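Local coordinates for cyclodipeptide synthetase (Mycobacterium tuberculosis, PDB 2X9Q), which probably joins two tyrosines delivered by tyrosyl-tRNA into cyclo(L-tyrosyl-L-tyrosyl) without ATP, a step toward mycocyclosin, at residues R96-L99 against R100-L104; K142-R145 against G146-K150; T152-V155 against N156-P160; C166-M170 against S171-S175; L238-P241 against A242-V246. All coordinates share one frame; numbering follows the deposited sequence.

Interaction 1 of 5, residues R96-L99 against R100-L104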
loop_
_atom_site.group_PDB
_atom_site.type_symbol
_atom_site.label_atom_id
_atom_site.label_comp_id
_atom_site.label_asym_id
_atom_site.label_seq_id
_atom_site.Cartn_x
_atom_site.Cartn_y
_atom_site.Cartn_z
ATOM N N ARG A 96 -12.499 6.362 12.084
ATOM C CA ARG A 96 -13.715 5.702 11.641
ATOM C C ARG A 96 -14.409 6.450 10.495
ATOM O O ARG A 96 -14.901 5.831 9.546
ATOM C CB ARG A 96 -14.718 5.516 12.843
ATOM C CG ARG A 96 -14.352 4.294 13.747
ATOM C CD ARG A 96 -14.749 2.969 13.104
ATOM N NE ARG A 96 -16.167 3.090 12.767
ATOM C CZ ARG A 96 -17.156 2.923 13.651
ATOM N NH1 ARG A 96 -18.420 3.162 13.282
ATOM N NH2 ARG A 96 -16.887 2.517 14.912
ATOM N N GLN A 97 -14.538 7.746 10.614
ATOM C CA GLN A 97 -15.234 8.496 9.531
ATOM C C GLN A 97 -14.413 8.410 8.196
ATOM O O GLN A 97 -15.012 8.251 7.129
ATOM C CB GLN A 97 -15.397 9.992 9.931
ATOM C CG GLN A 97 -16.229 10.867 8.886
ATOM C CD GLN A 97 -17.601 10.217 8.603
ATOM O OE1 GLN A 97 -17.905 9.756 7.471
ATOM N NE2 GLN A 97 -18.413 10.083 9.665
ATOM N N ARG A 98 -13.075 8.561 8.270
ATOM C CA ARG A 98 -12.260 8.538 7.045
ATOM C C ARG A 98 -12.389 7.166 6.392
ATOM O O ARG A 98 -12.468 7.092 5.183
ATOM C CB ARG A 98 -10.782 8.805 7.312
ATOM C CG ARG A 98 -9.884 8.881 5.985
ATOM C CD ARG A 98 -10.019 10.268 5.511
ATOM N NE ARG A 98 -9.211 11.004 6.478
ATOM C CZ ARG A 98 -9.362 12.284 6.771
ATOM N NH1 ARG A 98 -10.296 13.023 6.145
ATOM N NH2 ARG A 98 -8.542 12.811 7.682
ATOM N N LEU A 99 -12.400 6.080 7.186
ATOM C CA LEU A 99 -12.529 4.724 6.617
ATOM C C LEU A 99 -13.893 4.557 5.959
ATOM O O LEU A 99 -14.026 3.922 4.900
ATOM C CB LEU A 99 -12.314 3.653 7.682
ATOM C CG LEU A 99 -10.830 3.531 8.153
ATOM C CD1 LEU A 99 -10.821 2.694 9.464
ATOM C CD2 LEU A 99 -9.995 2.830 7.011
ATOM N N ARG A 100 -14.939 5.053 6.627
ATOM C CA ARG A 100 -16.261 5.007 5.978
ATOM C C ARG A 100 -16.274 5.799 4.666
ATOM O O ARG A 100 -16.853 5.374 3.720
ATOM C CB ARG A 100 -17.327 5.585 6.901
ATOM C CG ARG A 100 -18.749 5.275 6.456
ATOM C CD ARG A 100 -19.739 5.796 7.550
ATOM N NE ARG A 100 -21.023 5.980 6.891
ATOM C CZ ARG A 100 -21.891 4.996 6.711
ATOM N NH1 ARG A 100 -21.639 3.756 7.184
ATOM N NH2 ARG A 100 -23.011 5.249 6.069
ATOM N N ASP A 101 -15.703 6.978 4.662
ATOM C CA ASP A 101 -15.724 7.809 3.467
ATOM C C ASP A 101 -14.963 7.076 2.332
ATOM O O ASP A 101 -15.448 6.969 1.165
ATOM C CB ASP A 101 -15.098 9.158 3.817
ATOM C CG ASP A 101 -16.035 10.039 4.663
ATOM O OD1 ASP A 101 -17.216 9.647 4.798
ATOM O OD2 ASP A 101 -15.570 11.088 5.161
ATOM N N LEU A 102 -13.845 6.450 2.698
ATOM C CA LEU A 102 -13.055 5.677 1.732
ATOM C C LEU A 102 -13.816 4.506 1.156
ATOM O O LEU A 102 -13.707 4.162 -0.051
ATOM C CB LEU A 102 -11.711 5.174 2.377
ATOM C CG LEU A 102 -10.610 6.243 2.439
ATOM C CD1 LEU A 102 -9.416 5.838 3.437
ATOM C CD2 LEU A 102 -10.014 6.514 1.036
ATOM N N GLY A 103 -14.487 3.777 2.043
ATOM C CA GLY A 103 -15.290 2.632 1.636
ATOM C C GLY A 103 -16.448 3.085 0.693
ATOM O O GLY A 103 -16.725 2.405 -0.303
ATOM N N LEU A 104 -17.088 4.202 0.984
ATOM C CA LEU A 104 -18.155 4.715 0.065
ATOM C C LEU A 104 -17.549 5.152 -1.300
ATOM O O LEU A 104 -18.105 4.869 -2.343
ATOM C CB LEU A 104 -18.833 5.926 0.710
ATOM C CG LEU A 104 -19.763 5.522 1.892
ATOM C CD1 LEU A 104 -20.136 6.730 2.782
ATOM C CD2 LEU A 104 -20.986 4.691 1.388
#
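Arg100, Asp101, Leu102 and Gly103 each give their backbone N-H to the carbonyl four residues back, on Arg96, Gln97, Arg98 and Leu99, as in a regular alpha-helix. On the outer side of this turn Gln97 reaches forward to Asp101. Its CG stands anti to the backbone N (chi1 -176°) and the chain bends at the next bond, which carries the amide over to the carboxylate. The two planes are 42° apart, and Gln97 CG lies 3.8 Å from Asp101 OD2. Beside this pair, Arg98 and Leu102 meet through their aliphatic parts, with Arg98 CG 4.0 Å from Leu102 CD1. The guanidinium of Arg98 turns elsewhere and makes a cation-pi contact with Tyr93. Ser95 OG is hydrogen-bonded to the backbone N of Arg98 at the start of the helix. The helix is the link of a beta-alpha-beta unit between strands 82-87 and 112-117. Leu99 and Leu102 face the sheet, against Val87 and Ile85. Phe64 of strand 64-68 lies against Asp101 and Leu102, and helix 133-158 covers the side of Arg96, Leu99 and Arg100.

Interaction 2 of 5, residues K142-R145 against G146-K150; sequences KNIR and GVRAK
Arg145 and Arg148 bring their guanidinium groups together on one side of the helix. Arg145 NH2 sits at the edge of the Arg148 group, near its plane, 3.9 Å from Arg148 NH2. These are like charges in proximity, not a bond. With no anion among the contacts of the pair, the approach is probably mildly unfavourable. The two planes are 71° apart, so the groups do not stack. Ile144 comes to the Arg148 group obliquely, its CG2 4.1 Å from Arg148 NH1. The two arginine chains run side by side and point the same way. Arg148 sets out with CG opposite its own N (chi1 170°), then folds at chi3 (-59°). That fold turns the guanidinium back toward Arg145, whose CG lies 4.0 Å from Arg148 NH2. Arg148 NE also makes a weak hydrogen bond with Tyr117 OH.

One turn earlier, Lys142 NZ donates to Asn143 OD1 at 3.0 Å. The amide of Asn143 is held at its other end too, since ND2 bonds to Tyr126 OH. Beneath the side chains the helix is regular. Gly146, Val147, Arg148 and Ala149 donate to the carbonyls of Lys142 to Arg145.

Most of the touching residues are exposed or partly exposed. Lys139, which could be involved in aminoacyl-tRNA binding, lies close to Asn143. The buried side of helix 133-158 faces the sheet. Val147 and Ile144 pack on Tyr117 of strand 112-117, Val147 also meets Pro89, and Lys150 lies along Arg96 and Leu99 of helix 96-109.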
loop_
_atom_site.group_PDB
_atom_site.type_symbol
_atom_site.label_atom_id
_atom_site.label_comp_id
_atom_site.label_asym_id
_atom_site.label_seq_id
_atom_site.Cartn_x
_atom_site.Cartn_y
_atom_site.Cartn_z
ATOM N N LYS A 142 -1.838 -3.763 20.224
ATOM C CA LYS A 142 -2.886 -2.790 20.407
ATOM C C LYS A 142 -3.270 -2.023 19.129
ATOM O O LYS A 142 -4.473 -1.834 18.868
ATOM C CB LYS A 142 -2.464 -1.773 21.510
ATOM C CG LYS A 142 -3.515 -0.805 21.796
ATOM C CD LYS A 142 -3.182 0.387 22.766
ATOM C CE LYS A 142 -1.802 0.933 22.608
ATOM N NZ LYS A 142 -1.839 1.966 21.565
ATOM N N ASN A 143 -2.282 -1.535 18.380
ATOM C CA ASN A 143 -2.576 -0.732 17.212
ATOM C C ASN A 143 -3.170 -1.563 16.089
ATOM O O ASN A 143 -4.038 -1.078 15.327
ATOM C CB ASN A 143 -1.283 -0.015 16.784
ATOM C CG ASN A 143 -0.918 1.141 17.741
ATOM O OD1 ASN A 143 -1.715 1.513 18.556
ATOM N ND2 ASN A 143 0.283 1.680 17.622
ATOM N N ILE A 144 -2.694 -2.811 15.958
ATOM C CA ILE A 144 -3.245 -3.737 14.980
ATOM C C ILE A 144 -4.729 -4.180 15.310
ATOM O O ILE A 144 -5.611 -4.110 14.425
ATOM C CB ILE A 144 -2.352 -4.967 14.732
ATOM C CG1 ILE A 144 -0.994 -4.565 14.064
ATOM C CG2 ILE A 144 -3.104 -5.977 13.890
ATOM C CD1 ILE A 144 0.094 -5.706 14.190
ATOM N N ARG A 145 -5.028 -4.506 16.588
ATOM C CA ARG A 145 -6.452 -4.656 17.003
ATOM C C ARG A 145 -7.295 -3.433 16.673
ATOM O O ARG A 145 -8.389 -3.599 16.203
ATOM C CB ARG A 145 -6.585 -4.891 18.522
ATOM C CG ARG A 145 -5.923 -6.223 19.002
ATOM C CD ARG A 145 -6.522 -6.568 20.498
ATOM N NE ARG A 145 -5.800 -7.716 21.097
ATOM C CZ ARG A 145 -6.025 -8.990 20.773
ATOM N NH1 ARG A 145 -5.338 -9.924 21.387
ATOM N NH2 ARG A 145 -6.914 -9.316 19.830
ATOM N N GLY A 146 -6.821 -2.221 16.979
ATOM C CA GLY A 146 -7.647 -1.043 16.747
ATOM C C GLY A 146 -7.964 -0.891 15.231
ATOM O O GLY A 146 -9.143 -0.659 14.842
ATOM N N VAL A 147 -6.926 -0.999 14.370
ATOM C CA VAL A 147 -7.200 -0.720 12.968
ATOM C C VAL A 147 -8.047 -1.898 12.378
ATOM O O VAL A 147 -8.990 -1.658 11.629
ATOM C CB VAL A 147 -5.878 -0.379 12.216
ATOM C CG1 VAL A 147 -5.121 -1.610 11.913
ATOM C CG2 VAL A 147 -6.169 0.401 10.968
ATOM N N ARG A 148 -7.756 -3.140 12.764
ATOM C CA ARG A 148 -8.579 -4.242 12.308
ATOM C C ARG A 148 -10.082 -3.966 12.658
ATOM O O ARG A 148 -10.988 -4.219 11.840
ATOM C CB ARG A 148 -8.101 -5.605 12.944
ATOM C CG ARG A 148 -9.062 -6.804 12.713
ATOM C CD ARG A 148 -8.785 -7.949 13.736
ATOM N NE ARG A 148 -7.449 -8.445 13.682
ATOM C CZ ARG A 148 -6.653 -8.757 14.706
ATOM N NH1 ARG A 148 -5.458 -9.235 14.406
ATOM N NH2 ARG A 148 -6.972 -8.610 15.981
ATOM N N ALA A 149 -10.341 -3.595 13.920
ATOM C CA ALA A 149 -11.677 -3.421 14.384
ATOM C C ALA A 149 -12.349 -2.253 13.649
ATOM O O ALA A 149 -13.473 -2.385 13.217
ATOM C CB ALA A 149 -11.646 -3.124 15.894
ATOM N N LYS A 150 -11.685 -1.110 13.517
ATOM C CA LYS A 150 -12.296 0.039 12.800
ATOM C C LYS A 150 -12.631 -0.358 11.350
ATOM O O LYS A 150 -13.720 -0.039 10.866
ATOM C CB LYS A 150 -11.431 1.268 12.776
ATOM C CG LYS A 150 -11.214 1.819 14.199
ATOM C CD LYS A 150 -10.149 2.921 14.101
ATOM C CE LYS A 150 -10.012 3.648 15.417
ATOM N NZ LYS A 150 -9.300 4.992 15.168
#

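Interaction 3 of 5, residues T152-V155 against N156-P160; sequences TTTV and NELDP
Thr152 takes the backbone N-H of Asn156 on its carbonyl, and its methyl CG2 lies 3.8 Å from Asn156 ND2. The two side chains run alongside each other. Thr153 repeats the pattern with Glu157: Glu157 N donates to the carbonyl of Thr153, and Thr153 CG2 is 3.9 Å from Glu157 OE2. Glu157 OE1 forms a salt bridge with Arg100 NH1. In Thr152, Thr153 and Thr154 the methyl stands opposite the backbone N, pointing on toward the next turn. The hydroxyl, beside the N, turns back to the carbonyl four residues earlier, on Arg148, Ala149 and Lys150. This is the last part of helix 133-158, in the crossover from strand 112-117 to its parallel neighbour, edge strand 165-169. Thr154 CG2 touches Leu158 CD1 at 3.9 Å, and both side chains pack on helix 96-109. Val155 turns to Leu165 of strand 165-169, and its carbonyl accepts the N-H of Asp159. Asp159 is the first residue to leave helical angles. Its carboxylate takes the backbone N-H groups of Ala163, Arg164 and Leu165, the residues leading into strand 165-169.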
loop_
_atom_site.group_PDB
_atom_site.type_symbol
_atom_site.label_atom_id
_atom_site.label_comp_id
_atom_site.label_asym_id
_atom_site.label_seq_id
_atom_site.Cartn_x
_atom_site.Cartn_y
_atom_site.Cartn_z
ATOM N N THR A 152 -13.098 -3.511 10.218
ATOM C CA THR A 152 -14.141 -4.518 10.239
ATOM C C THR A 152 -15.516 -3.890 10.470
ATOM O O THR A 152 -16.447 -4.240 9.765
ATOM C CB THR A 152 -13.805 -5.652 11.219
ATOM O OG1 THR A 152 -12.496 -6.116 10.862
ATOM C CG2 THR A 152 -14.882 -6.911 11.205
ATOM N N THR A 153 -15.640 -2.914 11.379
ATOM C CA THR A 153 -16.936 -2.267 11.621
ATOM C C THR A 153 -17.362 -1.546 10.345
ATOM O O THR A 153 -18.512 -1.642 9.913
ATOM C CB THR A 153 -16.801 -1.268 12.795
ATOM O OG1 THR A 153 -16.391 -2.006 13.959
ATOM C CG2 THR A 153 -18.181 -0.427 13.087
ATOM N N THR A 154 -16.432 -0.790 9.754
ATOM C CA THR A 154 -16.701 -0.128 8.472
ATOM C C THR A 154 -17.331 -1.057 7.413
ATOM O O THR A 154 -18.355 -0.734 6.789
ATOM C CB THR A 154 -15.426 0.548 7.931
ATOM O OG1 THR A 154 -14.934 1.484 8.908
ATOM C CG2 THR A 154 -15.799 1.298 6.629
ATOM N N VAL A 155 -16.736 -2.209 7.236
ATOM C CA VAL A 155 -17.104 -3.125 6.145
ATOM C C VAL A 155 -18.458 -3.774 6.462
ATOM O O VAL A 155 -19.273 -4.007 5.561
ATOM C CB VAL A 155 -15.989 -4.156 5.872
ATOM C CG1 VAL A 155 -16.438 -5.300 5.010
ATOM C CG2 VAL A 155 -14.692 -3.459 5.241
ATOM N N ASN A 156 -18.697 -4.037 7.757
ATOM C CA ASN A 156 -19.949 -4.689 8.205
ATOM C C ASN A 156 -21.090 -3.695 7.960
ATOM O O ASN A 156 -22.146 -4.062 7.475
ATOM C CB ASN A 156 -19.865 -5.048 9.718
ATOM C CG ASN A 156 -18.986 -6.260 9.985
ATOM O OD1 ASN A 156 -18.588 -6.972 9.076
ATOM N ND2 ASN A 156 -18.636 -6.470 11.252
ATOM N N GLU A 157 -20.812 -2.440 8.259
ATOM C CA GLU A 157 -21.739 -1.353 8.044
ATOM C C GLU A 157 -22.063 -1.079 6.583
ATOM O O GLU A 157 -23.244 -0.875 6.206
ATOM C CB GLU A 157 -21.077 -0.115 8.561
ATOM C CG GLU A 157 -21.973 0.953 8.991
ATOM C CD GLU A 157 -21.385 1.607 10.199
ATOM O OE1 GLU A 157 -20.859 2.720 10.014
ATOM O OE2 GLU A 157 -21.406 0.986 11.312
ATOM N N LEU A 158 -21.028 -1.046 5.738
ATOM C CA LEU A 158 -21.241 -0.719 4.298
ATOM C C LEU A 158 -21.631 -1.858 3.435
ATOM O O LEU A 158 -22.259 -1.638 2.406
ATOM C CB LEU A 158 -19.983 -0.037 3.677
ATOM C CG LEU A 158 -19.644 1.299 4.304
ATOM C CD1 LEU A 158 -18.311 1.878 3.690
ATOM C CD2 LEU A 158 -20.808 2.280 4.113
ATOM N N ASP A 159 -21.206 -3.073 3.760
ATOM C CA ASP A 159 -21.416 -4.216 2.869
ATOM C C ASP A 159 -21.605 -5.475 3.734
ATOM O O ASP A 159 -20.794 -6.419 3.676
ATOM C CB ASP A 159 -20.245 -4.375 1.881
ATOM C CG ASP A 159 -20.448 -5.535 0.869
ATOM O OD1 ASP A 159 -21.451 -6.292 0.961
ATOM O OD2 ASP A 159 -19.544 -5.792 0.023
ATOM N N PRO A 160 -22.702 -5.501 4.543
ATOM C CA PRO A 160 -23.033 -6.626 5.444
ATOM C C PRO A 160 -22.847 -7.961 4.754
ATOM O O PRO A 160 -22.285 -8.886 5.298
ATOM C CB PRO A 160 -24.526 -6.407 5.744
ATOM C CG PRO A 160 -24.724 -4.930 5.719
ATOM C CD PRO A 160 -23.665 -4.381 4.685
#

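Interaction 4 of 5, residues C166-M170 against S171-S175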
loop_
_atom_site.group_PDB
_atom_site.type_symbol
_atom_site.label_atom_id
_atom_site.label_comp_id
_atom_site.label_asym_id
_atom_site.label_seq_id
_atom_site.Cartn_x
_atom_site.Cartn_y
_atom_site.Cartn_z
ATOM N N CYS A 166 -14.126 -6.034 1.208
ATOM C CA CYS A 166 -13.518 -7.031 2.097
ATOM C C CYS A 166 -12.362 -6.352 2.862
ATOM O O CYS A 166 -11.843 -5.316 2.411
ATOM C CB CYS A 166 -12.944 -8.164 1.257
ATOM S SG CYS A 166 -14.250 -9.252 0.474
ATOM N N VAL A 167 -11.977 -6.890 4.024
ATOM C CA VAL A 167 -10.811 -6.397 4.764
ATOM C C VAL A 167 -9.959 -7.607 5.004
ATOM O O VAL A 167 -10.476 -8.696 5.235
ATOM C CB VAL A 167 -11.130 -5.734 6.123
ATOM C CG1 VAL A 167 -12.221 -6.492 6.952
ATOM C CG2 VAL A 167 -9.776 -5.521 6.981
ATOM N N ARG A 168 -8.642 -7.462 4.926
ATOM C CA ARG A 168 -7.837 -8.564 5.441
ATOM C C ARG A 168 -6.456 -8.067 5.823
ATOM O O ARG A 168 -6.057 -7.032 5.354
ATOM C CB ARG A 168 -7.710 -9.683 4.444
ATOM C CG ARG A 168 -6.758 -9.397 3.338
ATOM C CD ARG A 168 -6.960 -10.464 2.193
ATOM N NE ARG A 168 -8.057 -10.048 1.318
ATOM C CZ ARG A 168 -8.663 -10.835 0.408
ATOM N NH1 ARG A 168 -8.300 -12.090 0.228
ATOM N NH2 ARG A 168 -9.645 -10.358 -0.322
ATOM N N PRO A 169 -5.757 -8.833 6.671
ATOM C CA PRO A 169 -4.416 -8.390 7.034
ATOM C C PRO A 169 -3.401 -8.695 5.936
ATOM O O PRO A 169 -3.517 -9.709 5.223
ATOM C CB PRO A 169 -4.097 -9.229 8.290
ATOM C CG PRO A 169 -4.894 -10.535 8.101
ATOM C CD PRO A 169 -6.103 -10.175 7.222
HETATM N N MSE A 170 -2.343 -7.878 5.855
HETATM C CA MSE A 170 -1.295 -8.120 4.916
HETATM C C MSE A 170 -0.674 -9.539 5.083
HETATM O O MSE A 170 -0.297 -10.216 4.057
HETATM C CB MSE A 170 -0.179 -6.981 5.062
HETATM C CG MSE A 170 1.006 -7.144 3.964
HETATM SE SE MSE A 170 0.191 -6.825 2.160
HETATM C CE MSE A 170 -0.074 -4.910 2.354
ATOM N N SER A 171 -0.554 -10.030 6.320
ATOM C CA SER A 171 0.031 -11.381 6.597
ATOM C C SER A 171 -0.777 -12.494 5.968
ATOM O O SER A 171 -0.263 -13.533 5.736
ATOM C CB SER A 171 0.076 -11.727 8.145
ATOM O OG SER A 171 -1.238 -11.562 8.676
ATOM N N GLU A 172 -2.047 -12.296 5.734
ATOM C CA GLU A 172 -2.833 -13.354 5.099
ATOM C C GLU A 172 -2.312 -13.704 3.673
ATOM O O GLU A 172 -2.466 -14.847 3.214
ATOM C CB GLU A 172 -4.265 -12.842 4.961
ATOM C CG GLU A 172 -5.243 -13.879 4.507
ATOM C CD GLU A 172 -6.687 -13.504 4.906
ATOM O OE1 GLU A 172 -7.030 -13.340 6.142
ATOM O OE2 GLU A 172 -7.462 -13.381 3.954
ATOM N N PHE A 173 -1.703 -12.728 2.994
ATOM C CA PHE A 173 -1.109 -12.975 1.654
ATOM C C PHE A 173 0.138 -13.842 1.687
ATOM O O PHE A 173 0.553 -14.374 0.658
ATOM C CB PHE A 173 -0.874 -11.652 0.905
ATOM C CG PHE A 173 -2.161 -10.904 0.616
ATOM C CD1 PHE A 173 -3.107 -11.459 -0.209
ATOM C CD2 PHE A 173 -2.427 -9.692 1.194
ATOM C CE1 PHE A 173 -4.314 -10.765 -0.487
ATOM C CE2 PHE A 173 -3.635 -8.991 0.947
ATOM C CZ PHE A 173 -4.549 -9.492 0.101
ATOM N N GLN A 174 0.706 -14.097 2.869
ATOM C CA GLN A 174 1.883 -14.972 2.919
ATOM C C GLN A 174 1.564 -16.400 2.503
ATOM O O GLN A 174 2.428 -17.163 2.084
ATOM C CB GLN A 174 2.572 -14.866 4.302
ATOM C CG GLN A 174 3.086 -13.370 4.490
ATOM C CD GLN A 174 3.597 -12.992 5.912
ATOM O OE1 GLN A 174 3.324 -13.683 6.902
ATOM N NE2 GLN A 174 4.344 -11.894 5.997
ATOM N N SER A 175 0.309 -16.795 2.553
ATOM C CA SER A 175 0.043 -18.108 2.011
ATOM C C SER A 175 -0.433 -18.074 0.529
ATOM O O SER A 175 -0.833 -19.113 -0.028
ATOM C CB SER A 175 -1.016 -18.742 2.867
ATOM O OG SER A 175 -2.233 -18.132 2.576
#
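Arg168 and Phe173 meet because the arginine sets CG between its N and carbonyl carbon (chi1 76°) and then bends at chi3 (84°). Phe173 has CG beside its backbone N, which swings the ring back to the strand. Arg168 CD comes 3.3 Å from Phe173 CZ. The guanidinium and ring planes are only 17° apart, but the approach is oblique. The same CD lies 3.4 Å from Glu172 OE2. The nearest charged atoms of this pair, Arg168 NH1 and Glu172 OE2, are 4.0 Å apart, too far to count as a salt bridge. Arg168 has its salt bridge with Asp114 instead.

Met170, present as selenomethionine, adds a Met-aromatic contact, with Met170 SE 4.0 Å from Phe173 CD2. Two backbone bonds close the turn after the strand. Glu172 N donates to Pro169 O at 3.0 Å, and Phe173 N to Met170 O at 3.1 Å. Each spans three residues, and the donors stand well above the carbonyl planes. Pro169 rests its ring against Ser171 and Glu172. Ser171 OG bonds to Asp119.

The segment 166-169 is the end of the outermost strand 165-169, paired by backbone bonds with strand 112-117. Met170 lies against Glu233, a residue that could be critical in catalysis, and Leu236, while Phe173 packs on Ile243 and Leu244. All four belong to helix 220-244.

Interaction 5 of 5, residues L238-P241 against A242-V246; sequences LDTP and AILGV
Asp239 binds the last turn of the helix twice. Asp239 OD1 accepts the N-H of Ala242 at an OD1-to-N distance of 3.0 Å, with an N-H...O angle of 161°. The side chain reaches this N-H because CG stands roughly opposite the backbone N of Asp239 (chi1 -153°). The donor comes from well above the carboxylate plane. Ile243 N also donates to Asp239 O at 3.2 Å. Next, Leu244 N donates to Thr240 O at 2.8 Å.

The carbonyl of Pro241 closes the end. Gly245 N and Val246 N both donate to Pro241 O, but both bonds are weak. A water also donates to Pro241 O at 3.0 Å and to Val246 O at 2.9 Å, bridging the two ends of the turn.

Apolar contacts lie outside this net. The side chains of Thr240 and Leu244 lie alongside each other, with Thr240 CG2 3.5 Å from Leu244 CD1, next to His82 of strand 82-87. The methyl of Ala242 covers the carboxylate of Asp239, with Ala242 CB 3.5 Å from Asp239 CG. Helix 177-192 lies along Asp239, Ala242 and Ile243.

The helix is kinked at Pro241, whose N has no hydrogen to give to the turn before, and Asp239 itself leaves helical angles. Gly245, with positive phi, turns the chain out of the helix. Where the helix is interrupted, the carboxylate and carbonyl of Asp239 take the N-H groups of Ala242 and Ile243, and at its end Pro241 O is shared by two weak N-H bonds and a water.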
loop_
_atom_site.group_PDB
_atom_site.type_symbol
_atom_site.label_atom_id
_atom_site.label_comp_id
_atom_site.label_asym_id
_atom_site.label_seq_id
_atom_site.Cartn_x
_atom_site.Cartn_y
_atom_site.Cartn_z
ATOM N N LEU A 238 2.886 -4.318 -7.057
ATOM C CA LEU A 238 3.413 -4.906 -8.314
ATOM C C LEU A 238 2.304 -5.596 -9.101
ATOM O O LEU A 238 2.191 -5.412 -10.345
ATOM C CB LEU A 238 4.505 -5.953 -7.986
ATOM C CG LEU A 238 5.786 -5.296 -7.398
ATOM C CD1 LEU A 238 6.671 -6.392 -6.758
ATOM C CD2 LEU A 238 6.531 -4.591 -8.591
ATOM N N ASP A 239 1.488 -6.392 -8.403
ATOM C CA ASP A 239 0.568 -7.299 -9.141
ATOM C C ASP A 239 -0.597 -7.821 -8.329
ATOM O O ASP A 239 -0.772 -9.059 -8.206
ATOM C CB ASP A 239 1.345 -8.471 -9.764
ATOM C CG ASP A 239 0.632 -9.026 -11.032
ATOM O OD1 ASP A 239 -0.592 -8.690 -11.286
ATOM O OD2 ASP A 239 1.278 -9.741 -11.828
ATOM N N THR A 240 -1.416 -6.897 -7.830
ATOM C CA THR A 240 -2.669 -7.253 -7.191
ATOM C C THR A 240 -3.550 -8.113 -8.132
ATOM O O THR A 240 -4.169 -9.082 -7.680
ATOM C CB THR A 240 -3.444 -5.998 -6.733
ATOM O OG1 THR A 240 -2.699 -5.339 -5.692
ATOM C CG2 THR A 240 -4.876 -6.347 -6.174
ATOM N N PRO A 241 -3.571 -7.821 -9.455
ATOM C CA PRO A 241 -4.345 -8.769 -10.331
ATOM C C PRO A 241 -3.935 -10.237 -10.200
ATOM O O PRO A 241 -4.819 -11.119 -10.131
ATOM C CB PRO A 241 -4.014 -8.242 -11.764
ATOM C CG PRO A 241 -4.068 -6.765 -11.483
ATOM C CD PRO A 241 -3.094 -6.670 -10.231
ATOM N N ALA A 242 -2.646 -10.557 -10.167
ATOM C CA ALA A 242 -2.172 -11.925 -9.889
ATOM C C ALA A 242 -2.570 -12.441 -8.517
ATOM O O ALA A 242 -2.966 -13.583 -8.388
ATOM C CB ALA A 242 -0.654 -12.072 -10.037
ATOM N N ILE A 243 -2.513 -11.599 -7.499
ATOM C CA ILE A 243 -2.698 -12.099 -6.137
ATOM C C ILE A 243 -4.211 -12.298 -5.856
ATOM O O ILE A 243 -4.584 -13.274 -5.208
ATOM C CB ILE A 243 -2.119 -11.036 -5.187
ATOM C CG1 ILE A 243 -0.565 -10.996 -5.394
ATOM C CG2 ILE A 243 -2.595 -11.277 -3.710
ATOM C CD1 ILE A 243 0.101 -9.732 -4.699
ATOM N N LEU A 244 -5.035 -11.359 -6.307
ATOM C CA LEU A 244 -6.477 -11.357 -6.004
ATOM C C LEU A 244 -7.348 -11.864 -7.167
ATOM O O LEU A 244 -8.539 -11.984 -7.006
ATOM C CB LEU A 244 -6.936 -9.965 -5.579
ATOM C CG LEU A 244 -6.378 -9.517 -4.210
ATOM C CD1 LEU A 244 -6.874 -8.121 -3.885
ATOM C CD2 LEU A 244 -6.823 -10.524 -3.132
ATOM N N GLY A 245 -6.755 -12.122 -8.338
ATOM C CA GLY A 245 -7.490 -12.574 -9.533
ATOM C C GLY A 245 -8.504 -11.566 -10.034
ATOM O O GLY A 245 -9.641 -11.972 -10.303
ATOM N N VAL A 246 -8.152 -10.268 -10.154
ATOM C CA VAL A 246 -9.061 -9.250 -10.645
ATOM C C VAL A 246 -8.428 -8.750 -11.987
ATOM O O VAL A 246 -7.267 -9.042 -12.241
ATOM C CB VAL A 246 -9.205 -8.099 -9.630
ATOM C CG1 VAL A 246 -10.006 -8.626 -8.363
ATOM C CG2 VAL A 246 -7.801 -7.550 -9.258
HETATM O O HOH W 1 -6.319 -11.755 -12.678
#

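How the interactions relate
Interaction 2 is a surface contact, while the other four are partly buried. Interactions 2 and 3 share helix 133-158. The first is basic and mostly exposed. The second sets threonine methyls against the next turn, with hydroxyls bonded back to their own helix, and packs on helix 96-109 and strand 165-169, the strand of interaction 4. Interaction 1, on helix 96-109, meets interaction 2 by packing of Leu99 on Lys150, and interaction 3 by the Arg100-Glu157 salt bridge. Interactions 4 and 5 meet at Phe173 and Ile243. Interactions 1 to 3 are regular helix bonding until Asp159. Interaction 4 is a turn after a strand, and interaction 5 a kinked helix end with a bridging water.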